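Local coordinates for protein exocyst complex component EXO70 (Saccharomyces cerevisiae, PDB 2B1E) that tethers secretory vesicles to sites of exocytosis as a subunit of the exocyst complex and plays a role in assembling that complex, at residues I522-M527 and L555-N560; Q411-F415 and K503-L509; Y530-Y534 and I548-P552. One frame throughout, in Å; residues are numbered along the deposited sequence.

Contact 1. Residues I522-M527 and L555-N560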
loop_
_atom_site.group_PDB
_atom_site.type_symbol
_atom_site.label_atom_id
_atom_site.label_comp_id
_atom_site.label_asym_id
_atom_site.label_seq_id
_atom_site.Cartn_x
_atom_site.Cartn_y
_atom_site.Cartn_z
ATOM N N ILE A 522 14.908 -11.900 40.266
ATOM C CA ILE A 522 14.423 -12.573 41.463
ATOM C C ILE A 522 15.521 -12.620 42.521
ATOM O O ILE A 522 15.287 -12.286 43.679
ATOM C CB ILE A 522 13.938 -14.005 41.157
ATOM C CG1 ILE A 522 12.723 -13.940 40.229
ATOM C CG2 ILE A 522 13.597 -14.733 42.450
ATOM C CD1 ILE A 522 12.083 -15.287 39.950
ATOM N N ILE A 523 16.723 -13.027 42.126
ATOM C CA ILE A 523 17.828 -13.093 43.074
ATOM C C ILE A 523 18.170 -11.693 43.617
ATOM O O ILE A 523 18.383 -11.534 44.817
ATOM C CB ILE A 523 19.082 -13.749 42.419
ATOM C CG1 ILE A 523 18.788 -15.231 42.139
ATOM C CG2 ILE A 523 20.309 -13.600 43.332
ATOM C CD1 ILE A 523 19.912 -15.982 41.423
ATOM N N SER A 524 18.194 -10.685 42.744
ATOM C CA SER A 524 18.494 -9.313 43.164
ATOM C C SER A 524 17.516 -8.786 44.208
ATOM O O SER A 524 17.866 -7.955 45.049
ATOM C CB SER A 524 18.461 -8.354 41.963
ATOM O OG SER A 524 19.699 -8.338 41.279
ATOM N N LEU A 525 16.282 -9.265 44.142
ATOM C CA LEU A 525 15.242 -8.824 45.053
ATOM C C LEU A 525 15.247 -9.580 46.380
ATOM O O LEU A 525 15.178 -8.985 47.453
ATOM C CB LEU A 525 13.893 -8.988 44.353
ATOM C CG LEU A 525 12.609 -8.389 44.914
ATOM C CD1 LEU A 525 12.765 -6.889 45.130
ATOM C CD2 LEU A 525 11.493 -8.670 43.913
ATOM N N VAL A 526 15.343 -10.897 46.299
ATOM C CA VAL A 526 15.315 -11.735 47.483
ATOM C C VAL A 526 16.597 -11.858 48.315
ATOM O O VAL A 526 16.559 -11.707 49.539
ATOM C CB VAL A 526 14.869 -13.161 47.102
ATOM C CG1 VAL A 526 14.956 -14.076 48.303
ATOM C CG2 VAL A 526 13.454 -13.128 46.564
ATOM N N MET A 527 17.732 -12.126 47.669
ATOM C CA MET A 527 18.949 -12.348 48.441
ATOM C C MET A 527 19.523 -11.201 49.268
ATOM O O MET A 527 19.885 -11.407 50.422
ATOM C CB MET A 527 20.031 -12.969 47.554
ATOM C CG MET A 527 19.703 -14.412 47.109
ATOM S SD MET A 527 19.090 -15.521 48.419
ATOM C CE MET A 527 20.318 -15.214 49.753
ATOM N N LEU A 555 19.389 -20.716 50.957
ATOM C CA LEU A 555 18.349 -20.046 50.203
ATOM C C LEU A 555 18.864 -19.816 48.791
ATOM O O LEU A 555 18.149 -20.017 47.820
ATOM C CB LEU A 555 17.999 -18.707 50.849
ATOM C CG LEU A 555 16.611 -18.203 50.452
ATOM C CD1 LEU A 555 15.566 -19.152 51.035
ATOM C CD2 LEU A 555 16.390 -16.793 50.975
ATOM N N THR A 556 20.117 -19.384 48.688
ATOM C CA THR A 556 20.732 -19.136 47.391
ATOM C C THR A 556 20.656 -20.381 46.505
ATOM O O THR A 556 20.326 -20.292 45.331
ATOM C CB THR A 556 22.234 -18.725 47.535
ATOM O OG1 THR A 556 22.324 -17.447 48.176
ATOM C CG2 THR A 556 22.893 -18.629 46.173
ATOM N N THR A 557 20.965 -21.537 47.073
ATOM C CA THR A 557 20.949 -22.784 46.314
ATOM C C THR A 557 19.569 -23.083 45.743
ATOM O O THR A 557 19.443 -23.489 44.583
ATOM C CB THR A 557 21.428 -23.965 47.196
ATOM O OG1 THR A 557 22.742 -23.674 47.682
ATOM C CG2 THR A 557 21.478 -25.268 46.397
ATOM N N VAL A 558 18.534 -22.876 46.553
ATOM C CA VAL A 558 17.168 -23.114 46.105
ATOM C C VAL A 558 16.867 -22.225 44.911
ATOM O O VAL A 558 16.396 -22.688 43.876
ATOM C CB VAL A 558 16.156 -22.800 47.219
ATOM C CG1 VAL A 558 14.743 -22.858 46.672
ATOM C CG2 VAL A 558 16.333 -23.783 48.350
ATOM N N LEU A 559 17.143 -20.935 45.059
ATOM C CA LEU A 559 16.891 -19.999 43.981
ATOM C C LEU A 559 17.676 -20.310 42.719
ATOM O O LEU A 559 17.139 -20.199 41.624
ATOM C CB LEU A 559 17.199 -18.570 44.427
ATOM C CG LEU A 559 16.160 -17.920 45.340
ATOM C CD1 LEU A 559 16.548 -16.460 45.550
ATOM C CD2 LEU A 559 14.770 -18.019 44.705
ATOM N N ASN A 560 18.948 -20.674 42.857
ATOM C CA ASN A 560 19.755 -20.981 41.680
ATOM C C ASN A 560 19.170 -22.170 40.924
ATOM O O ASN A 560 19.164 -22.193 39.697
ATOM C CB ASN A 560 21.209 -21.296 42.066
ATOM C CG ASN A 560 22.012 -20.054 42.424
ATOM O OD1 ASN A 560 21.928 -19.020 41.752
ATOM N ND2 ASN A 560 22.821 -20.160 43.474
#
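Two antiparallel helices of the C-terminal helical bundle of this rod-shaped, all-helical protein meet here through a knob-into-hole contact. The axes of the 522-527 and 555-560 segments run at 159° to each other and approach to 10.9 Å. The knob is Leu559, which fills a hollow lined by Ile522, Ile523, Val526 and Met527, four residues spread over about one and a half turns of the facing helix. Leu559 CD1 lies 4.0 Å from Val526 CG1 and 3.9 Å from Met527 SD, while Leu559 CD2 meets Ile522 CG2 at 4.2 Å. One turn earlier, Leu555 makes a second bump: its CD2 rests 4.1 Å from Val526 CG1 and 3.9 Å from Met527 SD, so the bent methionine side chain, m at all three chi angles, fits against both leucines. On the inner side, Leu555 and Leu559 also press on Phe497 of helix 483-504, and Ile522 and Val526 on Trp460 of helix 440-473, which makes the pair part of a four-helix core. No hydrogen bond crosses the interface. Toward its margin, Ile523 CD1 reaches 3.7 Å from Asn560 OD1, and Met527 CE lies 3.4 Å from Thr556 OG1, a hydroxyl hydrogen-bonded to the carbonyl O of Pro552.

Contact 2. Residues Q411-F415 and K503-L509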
loop_
_atom_site.group_PDB
_atom_site.type_symbol
_atom_site.label_atom_id
_atom_site.label_comp_id
_atom_site.label_asym_id
_atom_site.label_seq_id
_atom_site.Cartn_x
_atom_site.Cartn_y
_atom_site.Cartn_z
ATOM N N GLN A 411 1.674 -13.521 38.004
ATOM C CA GLN A 411 2.772 -14.399 37.622
ATOM C C GLN A 411 2.422 -15.210 36.378
ATOM O O GLN A 411 3.188 -15.227 35.416
ATOM C CB GLN A 411 3.149 -15.337 38.779
ATOM C CG GLN A 411 4.302 -16.290 38.428
ATOM C CD GLN A 411 4.830 -17.030 39.644
ATOM O OE1 GLN A 411 4.073 -17.671 40.374
ATOM N NE2 GLN A 411 6.132 -16.943 39.866
ATOM N N ARG A 412 1.261 -15.865 36.397
ATOM C CA ARG A 412 0.815 -16.677 35.262
ATOM C C ARG A 412 0.482 -15.849 34.023
ATOM O O ARG A 412 0.837 -16.232 32.904
ATOM C CB ARG A 412 -0.415 -17.516 35.642
ATOM C CG ARG A 412 -0.948 -18.319 34.460
ATOM C CD ARG A 412 -2.184 -19.162 34.755
ATOM N NE ARG A 412 -2.589 -19.862 33.533
ATOM C CZ ARG A 412 -3.627 -20.686 33.431
ATOM N NH1 ARG A 412 -4.399 -20.935 34.484
ATOM N NH2 ARG A 412 -3.894 -21.264 32.269
ATOM N N ILE A 413 -0.223 -14.733 34.216
ATOM C CA ILE A 413 -0.573 -13.872 33.099
ATOM C C ILE A 413 0.717 -13.308 32.501
ATOM O O ILE A 413 0.867 -13.237 31.275
ATOM C CB ILE A 413 -1.511 -12.724 33.550
ATOM C CG1 ILE A 413 -2.878 -13.302 33.936
ATOM C CG2 ILE A 413 -1.640 -11.684 32.434
ATOM C CD1 ILE A 413 -3.782 -12.336 34.750
ATOM N N GLY A 414 1.658 -12.935 33.361
ATOM C CA GLY A 414 2.923 -12.416 32.862
ATOM C C GLY A 414 3.628 -13.438 31.982
ATOM O O GLY A 414 4.145 -13.114 30.909
ATOM N N PHE A 415 3.641 -14.684 32.442
ATOM C CA PHE A 415 4.274 -15.781 31.710
ATOM C C PHE A 415 3.564 -15.998 30.370
ATOM O O PHE A 415 4.201 -16.103 29.317
ATOM C CB PHE A 415 4.210 -17.058 32.558
ATOM C CG PHE A 415 4.755 -18.280 31.862
ATOM C CD1 PHE A 415 6.128 -18.442 31.683
ATOM C CD2 PHE A 415 3.894 -19.262 31.378
ATOM C CE1 PHE A 415 6.641 -19.570 31.027
ATOM C CE2 PHE A 415 4.396 -20.399 30.720
ATOM C CZ PHE A 415 5.774 -20.550 30.545
ATOM N N LYS A 503 5.204 -22.425 42.849
ATOM C CA LYS A 503 4.449 -21.884 41.736
ATOM C C LYS A 503 5.335 -21.478 40.571
ATOM O O LYS A 503 4.983 -21.687 39.406
ATOM C CB LYS A 503 3.626 -20.693 42.228
ATOM C CG LYS A 503 2.576 -21.121 43.235
ATOM C CD LYS A 503 1.779 -19.948 43.783
ATOM C CE LYS A 503 0.564 -20.468 44.532
ATOM N NZ LYS A 503 -0.256 -19.353 45.060
ATOM N N THR A 504 6.488 -20.896 40.880
ATOM C CA THR A 504 7.398 -20.462 39.831
ATOM C C THR A 504 7.838 -21.628 38.952
ATOM O O THR A 504 8.132 -21.443 37.767
ATOM C CB THR A 504 8.619 -19.756 40.428
ATOM O OG1 THR A 504 8.175 -18.693 41.274
ATOM C CG2 THR A 504 9.484 -19.162 39.329
ATOM N N LYS A 505 7.862 -22.829 39.523
ATOM C CA LYS A 505 8.258 -24.025 38.773
ATOM C C LYS A 505 7.258 -24.374 37.677
ATOM O O LYS A 505 7.600 -25.048 36.707
ATOM C CB LYS A 505 8.417 -25.220 39.721
ATOM C CG LYS A 505 9.663 -25.148 40.590
ATOM C CD LYS A 505 9.744 -26.332 41.536
ATOM C CE LYS A 505 10.908 -26.199 42.515
ATOM N NZ LYS A 505 10.910 -27.344 43.478
ATOM N N GLN A 506 6.030 -23.894 37.822
ATOM C CA GLN A 506 4.976 -24.172 36.843
ATOM C C GLN A 506 5.108 -23.376 35.544
ATOM O O GLN A 506 4.406 -23.651 34.571
ATOM C CB GLN A 506 3.598 -23.894 37.469
ATOM C CG GLN A 506 3.430 -24.480 38.876
ATOM C CD GLN A 506 2.076 -24.171 39.505
ATOM O OE1 GLN A 506 1.418 -23.201 39.140
ATOM N NE2 GLN A 506 1.670 -24.980 40.472
ATOM N N TYR A 507 6.014 -22.401 35.517
ATOM C CA TYR A 507 6.189 -21.572 34.327
ATOM C C TYR A 507 7.610 -21.659 33.791
ATOM O O TYR A 507 8.526 -21.056 34.331
ATOM C CB TYR A 507 5.822 -20.126 34.665
ATOM C CG TYR A 507 4.491 -20.045 35.375
ATOM C CD1 TYR A 507 3.312 -20.397 34.720
ATOM C CD2 TYR A 507 4.418 -19.719 36.731
ATOM C CE1 TYR A 507 2.094 -20.438 35.398
ATOM C CE2 TYR A 507 3.202 -19.755 37.417
ATOM C CZ TYR A 507 2.050 -20.120 36.745
ATOM O OH TYR A 507 0.856 -20.198 37.421
ATOM N N LYS A 508 7.789 -22.408 32.711
ATOM C CA LYS A 508 9.115 -22.579 32.144
ATOM C C LYS A 508 9.293 -21.803 30.847
ATOM O O LYS A 508 8.743 -22.170 29.806
ATOM C CB LYS A 508 9.388 -24.076 31.937
ATOM C CG LYS A 508 9.260 -24.895 33.234
ATOM C CD LYS A 508 9.576 -26.376 33.032
ATOM C CE LYS A 508 9.237 -27.205 34.279
ATOM N NZ LYS A 508 9.966 -26.782 35.515
ATOM N N LEU A 509 10.046 -20.706 30.926
ATOM C CA LEU A 509 10.306 -19.877 29.755
ATOM C C LEU A 509 11.310 -20.602 28.869
ATOM O O LEU A 509 12.160 -21.342 29.360
ATOM C CB LEU A 509 10.864 -18.510 30.172
ATOM C CG LEU A 509 9.929 -17.560 30.930
ATOM C CD1 LEU A 509 10.720 -16.388 31.511
ATOM C CD2 LEU A 509 8.843 -17.054 29.993
HETATM O O HOH W 1 0.957 -18.925 39.883
#
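Gln411, in the first turn of helix 410-429, reaches across to the end of helix 483-504 with an extended side chain. Gln411 NE2 donates a hydrogen bond to Thr504 OG1 (3.0 Å), a hydroxyl that is also bonded to the backbone O of Leu500. Gln411 OE1 lies 3.7 Å from Tyr507 CE2, at the ring edge, and water 1 joins the two side chains, 2.8 Å from Tyr507 OH and, by a weak bond, 3.4 Å from Gln411 OE1. Arg412 offers its backbone and the base of its side chain: Arg412 CA sits over the Tyr507 ring in a CH-pi contact, 4.3 Å from the centroid, and Arg412 CB is 3.5 Å from Tyr507 OH. The guanidinium leads away, where NE bonds to Asn307. One turn on, Phe415 points into the bend of the other segment. Tyr507 CB stands over the Phe415 face, 3.6 Å from the ring centroid, Lys508 O lies 3.5 Å from Phe415 CZ at the edge, and Leu509 CD2 is 3.5 Å from Phe415 CD1. The two aromatic rings meet obliquely, with centroids 5.3 Å apart. A type I beta turn from Thr504 to Tyr507 brings the tyrosine into this position. Such packing of a helix against the link between two successive helices belongs to the helical bundles of the Exo70 rod; here helix 410-429 meets the connection between helices 483-504 and 512-537.

Contact 3. Residues Y530-Y534 and I548-P552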
loop_
_atom_site.group_PDB
_atom_site.type_symbol
_atom_site.label_atom_id
_atom_site.label_comp_id
_atom_site.label_asym_id
_atom_site.label_seq_id
_atom_site.Cartn_x
_atom_site.Cartn_y
_atom_site.Cartn_z
ATOM N N TYR A 530 17.269 -11.031 52.389
ATOM C CA TYR A 530 17.362 -12.164 53.300
ATOM C C TYR A 530 18.677 -12.193 54.074
ATOM O O TYR A 530 18.695 -12.551 55.254
ATOM C CB TYR A 530 17.169 -13.499 52.563
ATOM C CG TYR A 530 16.990 -14.642 53.534
ATOM C CD1 TYR A 530 15.824 -14.756 54.295
ATOM C CD2 TYR A 530 18.021 -15.553 53.765
ATOM C CE1 TYR A 530 15.693 -15.742 55.272
ATOM C CE2 TYR A 530 17.905 -16.543 54.739
ATOM C CZ TYR A 530 16.739 -16.626 55.492
ATOM O OH TYR A 530 16.636 -17.555 56.494
ATOM N N GLU A 531 19.781 -11.836 53.419
ATOM C CA GLU A 531 21.062 -11.821 54.104
ATOM C C GLU A 531 21.034 -10.823 55.260
ATOM O O GLU A 531 21.557 -11.098 56.337
ATOM C CB GLU A 531 22.193 -11.468 53.130
ATOM C CG GLU A 531 22.345 -12.499 52.020
ATOM C CD GLU A 531 23.591 -12.308 51.190
ATOM O OE1 GLU A 531 23.754 -11.216 50.593
ATOM O OE2 GLU A 531 24.401 -13.260 51.129
ATOM N N ARG A 532 20.419 -9.667 55.033
ATOM C CA ARG A 532 20.318 -8.633 56.064
ATOM C C ARG A 532 19.397 -9.078 57.200
ATOM O O ARG A 532 19.683 -8.853 58.378
ATOM C CB ARG A 532 19.796 -7.334 55.444
ATOM C CG ARG A 532 20.795 -6.673 54.507
ATOM C CD ARG A 532 20.149 -5.672 53.571
ATOM N NE ARG A 532 21.157 -5.143 52.659
ATOM C CZ ARG A 532 20.917 -4.746 51.417
ATOM N NH1 ARG A 532 19.691 -4.805 50.917
ATOM N NH2 ARG A 532 21.916 -4.314 50.664
ATOM N N PHE A 533 18.284 -9.701 56.835
ATOM C CA PHE A 533 17.305 -10.197 57.803
ATOM C C PHE A 533 17.926 -11.305 58.662
ATOM O O PHE A 533 17.815 -11.300 59.897
ATOM C CB PHE A 533 16.085 -10.730 57.030
ATOM C CG PHE A 533 15.080 -11.456 57.877
ATOM C CD1 PHE A 533 14.465 -10.829 58.953
ATOM C CD2 PHE A 533 14.708 -12.763 57.560
ATOM C CE1 PHE A 533 13.487 -11.488 59.704
ATOM C CE2 PHE A 533 13.735 -13.427 58.301
ATOM C CZ PHE A 533 13.126 -12.789 59.373
ATOM N N TYR A 534 18.576 -12.257 57.999
ATOM C CA TYR A 534 19.225 -13.373 58.683
ATOM C C TYR A 534 20.319 -12.844 59.606
ATOM O O TYR A 534 20.434 -13.263 60.751
ATOM C CB TYR A 534 19.833 -14.326 57.648
ATOM C CG TYR A 534 20.619 -15.493 58.217
ATOM C CD1 TYR A 534 19.992 -16.702 58.540
ATOM C CD2 TYR A 534 21.996 -15.401 58.397
ATOM C CE1 TYR A 534 20.734 -17.796 59.024
ATOM C CE2 TYR A 534 22.740 -16.479 58.879
ATOM C CZ TYR A 534 22.106 -17.668 59.186
ATOM O OH TYR A 534 22.852 -18.726 59.646
ATOM N N ILE A 548 16.109 -21.631 62.456
ATOM C CA ILE A 548 16.038 -20.945 61.180
ATOM C C ILE A 548 16.266 -21.979 60.084
ATOM O O ILE A 548 17.356 -22.522 59.944
ATOM C CB ILE A 548 17.102 -19.844 61.105
ATOM C CG1 ILE A 548 16.786 -18.754 62.135
ATOM C CG2 ILE A 548 17.146 -19.261 59.706
ATOM C CD1 ILE A 548 17.911 -17.742 62.326
ATOM N N LYS A 549 15.226 -22.243 59.300
ATOM C CA LYS A 549 15.306 -23.242 58.238
ATOM C C LYS A 549 16.408 -23.035 57.201
ATOM O O LYS A 549 17.130 -23.979 56.865
ATOM C CB LYS A 549 13.944 -23.355 57.531
ATOM C CG LYS A 549 13.824 -24.527 56.561
ATOM C CD LYS A 549 12.383 -24.724 56.092
ATOM C CE LYS A 549 12.257 -25.919 55.160
ATOM N NZ LYS A 549 10.837 -26.170 54.773
ATOM N N TYR A 550 16.550 -21.811 56.698
ATOM C CA TYR A 550 17.545 -21.531 55.667
ATOM C C TYR A 550 18.637 -20.526 56.009
ATOM O O TYR A 550 18.362 -19.450 56.547
ATOM C CB TYR A 550 16.869 -20.999 54.395
ATOM C CG TYR A 550 15.766 -21.847 53.815
ATOM C CD1 TYR A 550 16.051 -22.966 53.036
ATOM C CD2 TYR A 550 14.429 -21.504 54.008
ATOM C CE1 TYR A 550 15.025 -23.717 52.454
ATOM C CE2 TYR A 550 13.404 -22.245 53.436
ATOM C CZ TYR A 550 13.705 -23.344 52.659
ATOM O OH TYR A 550 12.685 -24.054 52.070
ATOM N N THR A 551 19.877 -20.875 55.686
ATOM C CA THR A 551 20.974 -19.932 55.853
ATOM C C THR A 551 20.913 -19.227 54.499
ATOM O O THR A 551 20.282 -19.733 53.559
ATOM C CB THR A 551 22.354 -20.633 55.993
ATOM O OG1 THR A 551 22.604 -21.444 54.838
ATOM C CG2 THR A 551 22.388 -21.492 57.243
ATOM N N PRO A 552 21.527 -18.040 54.373
ATOM C CA PRO A 552 21.447 -17.398 53.062
ATOM C C PRO A 552 21.988 -18.302 51.950
ATOM O O PRO A 552 21.430 -18.357 50.851
ATOM C CB PRO A 552 22.271 -16.131 53.253
ATOM C CG PRO A 552 21.950 -15.768 54.707
ATOM C CD PRO A 552 22.064 -17.118 55.391
HETATM O O HOH W 2 14.743 -19.554 56.834
#
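Tyr534 lays one ring face against Pro552, whose CD stands 3.4 Å from the ring centroid and 10° off its normal, a CH-pi contact. This proline is the first residue of helix 552-563, and Thr551 before it is the N-cap, so helix 512-537 holds the start of the last helix in the C-terminal bundle of an all-helical rod. The Tyr534 ring also has Ile548 CG2 at its edge, 3.9 Å from Tyr534 CE1, and Tyr534 OH lies 3.7 Å from Thr551 CG2. One turn earlier, Tyr530 turns its edge to the same backbone, with Tyr530 CE2 3.9 Å from Pro552 N, and Tyr530 CD2 4.0 Å from Pro552 CG. Glu531, next to Tyr530 in sequence, adds its CG, 3.8 Å from Pro552 CB, so the proline meets three side chains of the helix. The Tyr530 ring also meets Phe493 of helix 483-504; the Tyr550 side chain leads away from helix 512-537 to helix 483-504, where its hydroxyl bonds to Glu498, which forms a salt bridge with Lys549. Polar bonds fix the loop to the helix: Tyr530 OH donates to Tyr550 O at 2.6 Å and accepts from water 2 at 2.8 Å, the water in turn accepting a hydrogen bond from Tyr550 N at 2.9 Å.

In the fold
All three contacts lie toward one end of the elongated chain, on the same side of its centre. Contacts 1 and 3, with centres 11 Å apart, share helix 512-537 and touch directly: Leu555 CD2 is 3.4 Å from Tyr530 CG, and Met527 CE 3.5 Å from Pro552 O. The loop entry into helix 552-563 and the helix pairing itself are thus continuous packing. Contact 2 precedes both in sequence, at the end of helix 483-504 and the link leading into helix 512-537; its centre is 16 Å from that of contact 1 and 25 Å from that of contact 3, with nearest atoms about 5 Å and 9 Å away, touching neither. Trp460 of helix 440-473 nevertheless borders both contacts 1 and 2.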